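Local atomic coordinates of putative SnoaL-like polyketide cyclase (Shewanella denitrificans, PDB entry 3LZA), a protein that is of unknown function but probably belongs to the SnoaL-like polyketide cyclases, small proteins built on the NTF2-like fold. Residues Thr133-Asp136 and Gln137-Gln141; Ile54-Leu57 and Gln58-Glu62; Gly15-Lys18 and Ala19-His23. All coordinates share one frame; numbering follows the deposited sequence.

All three contacts run along single helices, between side chains about one turn apart. Interaction 3, in helix 8-21, lies nearest the centre of the chain and is partly buried; interactions 1 and 2, in helices 131-139 and 50-61, are surface contacts. Interactions 2 and 3 touch each other, with L57 CD1 3.4 Å from L20 CD1 and H61 meeting H23, whereas interaction 1 stands apart from both, its helix lying along strand 102-115. The chemistry differs accordingly: amide, hydroxyl and methyl groups in interaction 1, an aromatic ring with serine and arginine in interaction 2, and in interaction 3 a solvent-side salt bridge backed by buried aliphatic residues.

Interaction 1 (Thr133-Asp136 and Gln137-Gln141); sequences TMSD and QLQSQ
Q137 reaches back over T133, one turn earlier in the C-terminal helix 131-139, and the two side chains cross at a slant. The nearest approach of their side chains is amide to methyl, Q137 NE2 lying 3.4 Å from T133 CG2. That same NE2 donates its hydrogen bond elsewhere, to the main-chain O of A106 in strand 102-115. T133 can offer its methyl here because CG2 is anti to the backbone N; OG1 is thereby placed beside that N (chi1 -69°) and pairs with D130. M134, a selenomethionine, and L138 run side by side in the same direction, M134 CG resting 4.1 Å from L138 CD1, and M134 also packs on I107 of the strand. The backbones of this pair are joined too, L138 N donating to M134 O at 2.9 Å. On a third line of the helix Q139 folds back on S135, its NE2 making a weak hydrogen bond of 3.3 Å to S135 OG. Near the C-terminus S140 OG donates to Q137 O at 2.8 Å. With an alanine in place of Q137, the carbonyl of A106 would probably lose its side-chain donor and the T133 methyl its cover. The chemistry implies a helix held to the strand by a side-chain amide hydrogen bond and apolar contact together, while the S135-Q139 link is a weak one.

Interaction 2 (Ile54-Leu57 and Gln58-Glu62); sequences IAFL and QRSHE
The F56 ring has S60 OG over one face, 3.4 Å above its plane and displaced toward the rim, while R59 NH2 comes up at the ring edge near its plane. All three belong to helix 50-61 of this SnoaL-like domain, a member of the NTF2-like fold, R59 and S60 lying three and four residues after F56. The F56 and R59 side chains cross at about a right angle, with ring and guanidinium planes 59° apart. The guanidinium in turn lays one face over the backbone, on A55 O and F56 CA; NH1 is near A55 O, but the angle is too poor for a hydrogen bond. A bend at chi3 (-61°) turns the R59 chain back over the preceding turn, and NH2 ends 3.7 Å from F56 CB. Elsewhere F56 stacks with Y47 of strand 45-48.

H61 keeps L57 at its flank. The two side chains lie alongside each other, pointing the same way, and L57 CD2 is 4.0 Å from H61 CE1; L57 O meets the imidazole obliquely. One face of the H61 ring has S60 CB over its centre, 4.2 Å above the plane. F67 and H23 meet this ring from outside the helix, while L57 packs on Y25 and L28 of helix 25-29.

One carbonyl is gripped twice. F56 O accepts S60 N at 3.0 Å and S60 OG at 2.8 Å, and the two donors come from opposite faces of the carbonyl plane, the hydroxyl standing above that plane and not on a lone pair.

Interaction 3 (Gly15-Lys18 and Ala19-His23); sequences GYIK and ALTEH
A salt bridge between K18 and E22 links the last turn of helix 8-21, the N-terminal helix of the chain, to the first residue beyond it. The two side chains cross obliquely, and K18 NZ faces both carboxylate oxygens in a forked contact, 2.9 Å from E22 OE1 and 2.9 Å from E22 OE2. Taken as hydrogen bonds both are weak, so the link is probably mainly electrostatic. K18 is extended from CA with CG anti to the backbone N (chi1 -178°) and bends only at chi4 (-47°), which swings NZ in to the carboxylate. The K18 chain runs close beside that group, K18 CG lying 3.6 Å from E22 OE2. Because E22 sits where the helix dipole is negative, the lysine is likely to ease its charge.

The helix stops here in a Schellman motif. H23, at positive phi, is its C-prime residue: H23 N turns back to L20 O in a weak bond of 3.3 Å, and the next amide along the chain reaches A19 O. At the last helical residue, T21 ties its hydroxyl to the backbone. OG1, set between the backbone N and the carbonyl carbon (chi1 58°), donates to I17 O at 3.0 Å, while T21 N reaches the same oxygen at 2.9 Å from the opposite face of the carbonyl plane.

The inward side is mostly apolar. I17 CD1 is 4.3 Å from L20 CD2; I17 packs on F69 and T21 on F67 of strand 66-77, and A19 and L20 rest on L28 of helix 25-29. Y16 lies against L28 too, its OH hydrogen-bonded to Q125 and to Y32.

Interaction 1 (Thr133-Asp136 and Gln137-Gln141)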
# COMPACT_ATOMS: atom_id res chain seq x y z
N THR A 133 -13.13 -7.75 -4.89
CA THR A 133 -13.04 -7.98 -6.35
C THR A 133 -12.90 -9.50 -6.58
O THR A 133 -13.54 -10.07 -7.48
CB THR A 133 -11.87 -7.16 -6.98
OG1 THR A 133 -12.20 -5.76 -6.92
CG2 THR A 133 -11.65 -7.52 -8.42
N MSE A 134 -12.15 -10.18 -5.73
CA MSE A 134 -11.98 -11.65 -5.86
C MSE A 134 -13.31 -12.36 -5.67
O MSE A 134 -13.67 -13.24 -6.45
CB MSE A 134 -10.99 -12.20 -4.82
CG MSE A 134 -10.62 -13.67 -5.05
SE MSE A 134 -9.43 -14.25 -3.65
CE MSE A 134 -10.81 -14.63 -2.48
N SER A 135 -14.04 -11.97 -4.63
CA SER A 135 -15.34 -12.54 -4.34
C SER A 135 -16.29 -12.33 -5.49
O SER A 135 -16.99 -13.26 -5.87
CB SER A 135 -15.95 -11.92 -3.08
OG SER A 135 -17.15 -12.60 -2.74
N ASP A 136 -16.33 -11.10 -6.03
CA ASP A 136 -17.21 -10.79 -7.17
C ASP A 136 -16.92 -11.72 -8.37
O ASP A 136 -17.83 -12.21 -9.05
CB ASP A 136 -17.02 -9.33 -7.63
CG ASP A 136 -17.55 -8.28 -6.64
OD1 ASP A 136 -18.42 -8.58 -5.77
OD2 ASP A 136 -17.10 -7.13 -6.75
N GLN A 137 -15.66 -11.88 -8.69
CA GLN A 137 -15.23 -12.76 -9.78
C GLN A 137 -15.61 -14.23 -9.53
O GLN A 137 -16.19 -14.90 -10.41
CB GLN A 137 -13.71 -12.63 -10.04
CG GLN A 137 -13.25 -11.35 -10.74
CD GLN A 137 -11.75 -11.19 -10.75
OE1 GLN A 137 -11.03 -12.17 -10.78
NE2 GLN A 137 -11.26 -9.93 -10.72
N LEU A 138 -15.30 -14.74 -8.35
CA LEU A 138 -15.70 -16.10 -7.98
C LEU A 138 -17.22 -16.36 -7.99
O LEU A 138 -17.64 -17.47 -8.36
CB LEU A 138 -15.08 -16.51 -6.62
CG LEU A 138 -13.58 -16.73 -6.56
CD1 LEU A 138 -13.11 -16.97 -5.18
CD2 LEU A 138 -13.17 -17.92 -7.45
N GLN A 139 -18.05 -15.37 -7.63
CA GLN A 139 -19.53 -15.55 -7.68
C GLN A 139 -20.04 -15.86 -9.09
O GLN A 139 -21.05 -16.54 -9.23
CB GLN A 139 -20.27 -14.31 -7.16
CG GLN A 139 -20.20 -14.12 -5.68
CD GLN A 139 -20.73 -12.76 -5.24
OE1 GLN A 139 -21.72 -12.25 -5.78
NE2 GLN A 139 -20.05 -12.15 -4.27
N SER A 140 -19.36 -15.34 -10.12
CA SER A 140 -19.71 -15.59 -11.52
C SER A 140 -19.17 -16.91 -12.08
O SER A 140 -19.55 -17.33 -13.19
CB SER A 140 -19.26 -14.42 -12.42
OG SER A 140 -17.83 -14.29 -12.55
N GLN A 141 -18.30 -17.58 -11.32
CA GLN A 141 -17.71 -18.85 -11.75
C GLN A 141 -18.34 -20.05 -11.03
O GLN A 141 -19.14 -19.92 -10.09
CB GLN A 141 -16.19 -18.81 -11.56
CG GLN A 141 -15.51 -17.70 -12.38
CD GLN A 141 -14.03 -17.61 -12.12
OE1 GLN A 141 -13.31 -18.61 -12.20
NE2 GLN A 141 -13.55 -16.42 -11.80
OXT GLN A 141 -18.06 -21.19 -11.41

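Interaction 2 (Ile54-Leu57 and Gln58-Glu62)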
# COMPACT_ATOMS: atom_id res chain seq x y z
N ILE A 54 6.85 -21.01 4.18
CA ILE A 54 6.97 -21.99 3.10
C ILE A 54 5.85 -23.00 3.15
O ILE A 54 5.27 -23.31 2.11
CB ILE A 54 8.34 -22.65 3.05
CG1 ILE A 54 9.43 -21.62 2.73
CG2 ILE A 54 8.36 -23.81 2.04
CD1 ILE A 54 9.45 -21.13 1.35
N ALA A 55 5.56 -23.55 4.33
CA ALA A 55 4.49 -24.53 4.53
C ALA A 55 3.12 -23.98 4.11
O ALA A 55 2.32 -24.72 3.52
CB ALA A 55 4.48 -25.09 6.00
N PHE A 56 2.86 -22.71 4.38
CA PHE A 56 1.61 -22.05 3.99
C PHE A 56 1.51 -21.88 2.47
O PHE A 56 0.47 -22.10 1.89
CB PHE A 56 1.44 -20.69 4.74
CG PHE A 56 0.38 -19.78 4.16
CD1 PHE A 56 -0.97 -20.08 4.32
CD2 PHE A 56 0.73 -18.64 3.48
CE1 PHE A 56 -1.96 -19.21 3.79
CE2 PHE A 56 -0.24 -17.79 2.95
CZ PHE A 56 -1.58 -18.10 3.11
N LEU A 57 2.62 -21.51 1.84
CA LEU A 57 2.63 -21.31 0.41
C LEU A 57 2.48 -22.65 -0.29
O LEU A 57 1.79 -22.74 -1.29
CB LEU A 57 3.95 -20.64 -0.03
CG LEU A 57 4.13 -19.18 0.38
CD1 LEU A 57 5.50 -18.69 -0.08
CD2 LEU A 57 3.00 -18.26 -0.12
N GLN A 58 3.09 -23.70 0.26
CA GLN A 58 2.89 -25.04 -0.29
C GLN A 58 1.42 -25.49 -0.25
O GLN A 58 0.93 -26.00 -1.24
CB GLN A 58 3.70 -26.09 0.45
CG GLN A 58 5.17 -26.02 0.24
CD GLN A 58 5.90 -26.92 1.21
OE1 GLN A 58 5.36 -27.26 2.26
NE2 GLN A 58 7.07 -27.38 0.84
N ARG A 59 0.75 -25.33 0.89
CA ARG A 59 -0.67 -25.68 1.01
C ARG A 59 -1.54 -24.84 0.03
O ARG A 59 -2.46 -25.37 -0.61
CB ARG A 59 -1.17 -25.44 2.44
CG ARG A 59 -0.61 -26.40 3.48
CD ARG A 59 -1.33 -26.29 4.85
NE ARG A 59 -1.23 -24.96 5.48
CZ ARG A 59 -0.20 -24.57 6.24
NH1 ARG A 59 0.82 -25.38 6.45
NH2 ARG A 59 -0.19 -23.36 6.78
N SER A 60 -1.24 -23.55 -0.04
CA SER A 60 -2.03 -22.58 -0.82
C SER A 60 -1.94 -22.79 -2.31
O SER A 60 -2.95 -22.70 -3.02
CB SER A 60 -1.59 -21.14 -0.52
OG SER A 60 -1.76 -20.79 0.81
N HIS A 61 -0.73 -23.08 -2.77
CA HIS A 61 -0.44 -23.10 -4.19
C HIS A 61 -0.30 -24.48 -4.80
O HIS A 61 -0.03 -24.59 -5.98
CB HIS A 61 0.81 -22.25 -4.46
CG HIS A 61 0.57 -20.80 -4.25
ND1 HIS A 61 1.49 -19.96 -3.64
CD2 HIS A 61 -0.51 -20.03 -4.53
CE1 HIS A 61 1.00 -18.74 -3.59
NE2 HIS A 61 -0.23 -18.76 -4.09
N GLU A 62 -0.54 -25.53 -4.02
CA GLU A 62 -0.47 -26.90 -4.53
C GLU A 62 -1.45 -27.04 -5.69
O GLU A 62 -2.64 -26.75 -5.51
CB GLU A 62 -0.79 -27.92 -3.42
CG GLU A 62 -0.15 -29.30 -3.59
CD GLU A 62 -1.01 -30.23 -4.41
OE1 GLU A 62 -2.17 -29.86 -4.68
OE2 GLU A 62 -0.53 -31.33 -4.78

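Interaction 3 (Gly15-Lys18 and Ala19-His23)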
# COMPACT_ATOMS: atom_id res chain seq x y z
N GLY A 15 13.46 -10.43 -7.48
CA GLY A 15 14.02 -11.79 -7.30
C GLY A 15 13.15 -12.60 -6.36
O GLY A 15 12.92 -13.79 -6.58
N TYR A 16 12.70 -11.93 -5.31
CA TYR A 16 11.80 -12.51 -4.32
C TYR A 16 10.46 -12.84 -4.91
O TYR A 16 10.00 -13.97 -4.81
CB TYR A 16 11.67 -11.52 -3.13
CG TYR A 16 10.70 -11.95 -2.07
CD1 TYR A 16 9.37 -11.66 -2.19
CD2 TYR A 16 11.12 -12.67 -0.95
CE1 TYR A 16 8.48 -12.04 -1.24
CE2 TYR A 16 10.23 -13.07 0.02
CZ TYR A 16 8.90 -12.78 -0.12
OH TYR A 16 7.97 -13.15 0.84
N ILE A 17 9.87 -11.88 -5.64
CA ILE A 17 8.58 -12.10 -6.31
C ILE A 17 8.70 -13.20 -7.41
O ILE A 17 7.80 -13.98 -7.63
CB ILE A 17 8.03 -10.77 -6.90
CG1 ILE A 17 7.63 -9.82 -5.75
CG2 ILE A 17 6.91 -11.00 -7.90
CD1 ILE A 17 6.51 -10.31 -4.90
N LYS A 18 9.79 -13.24 -8.12
CA LYS A 18 9.96 -14.30 -9.12
C LYS A 18 9.90 -15.69 -8.46
O LYS A 18 9.14 -16.59 -8.92
CB LYS A 18 11.27 -14.07 -9.89
CG LYS A 18 11.54 -15.09 -11.00
CD LYS A 18 12.82 -14.65 -11.78
CE LYS A 18 13.10 -15.58 -12.96
NZ LYS A 18 13.01 -16.98 -12.60
N ALA A 19 10.65 -15.86 -7.36
CA ALA A 19 10.69 -17.15 -6.63
C ALA A 19 9.30 -17.48 -6.07
O ALA A 19 8.84 -18.61 -6.16
CB ALA A 19 11.81 -17.13 -5.52
N LEU A 20 8.62 -16.50 -5.49
CA LEU A 20 7.30 -16.74 -4.92
C LEU A 20 6.34 -17.18 -6.01
O LEU A 20 5.53 -18.12 -5.79
CB LEU A 20 6.74 -15.45 -4.24
CG LEU A 20 5.29 -15.43 -3.71
CD1 LEU A 20 5.12 -16.41 -2.61
CD2 LEU A 20 4.87 -13.96 -3.27
N THR A 21 6.33 -16.45 -7.12
CA THR A 21 5.26 -16.71 -8.13
C THR A 21 5.59 -17.94 -8.99
O THR A 21 4.70 -18.53 -9.59
CB THR A 21 4.88 -15.53 -9.03
OG1 THR A 21 6.05 -15.09 -9.74
CG2 THR A 21 4.26 -14.39 -8.24
N GLU A 22 6.88 -18.29 -9.04
CA GLU A 22 7.31 -19.54 -9.69
C GLU A 22 7.23 -20.77 -8.78
O GLU A 22 7.63 -21.87 -9.20
CB GLU A 22 8.73 -19.40 -10.23
CG GLU A 22 8.76 -18.58 -11.49
CD GLU A 22 10.14 -18.38 -12.05
OE1 GLU A 22 11.13 -18.91 -11.49
OE2 GLU A 22 10.23 -17.67 -13.07
N HIS A 23 6.68 -20.58 -7.58
CA HIS A 23 6.58 -21.66 -6.59
C HIS A 23 7.94 -22.34 -6.35
O HIS A 23 8.04 -23.57 -6.20
CB HIS A 23 5.51 -22.69 -6.97
CG HIS A 23 4.24 -22.10 -7.49
ND1 HIS A 23 3.41 -21.30 -6.72
CD2 HIS A 23 3.64 -22.21 -8.70
CE1 HIS A 23 2.37 -20.93 -7.45
NE2 HIS A 23 2.48 -21.48 -8.65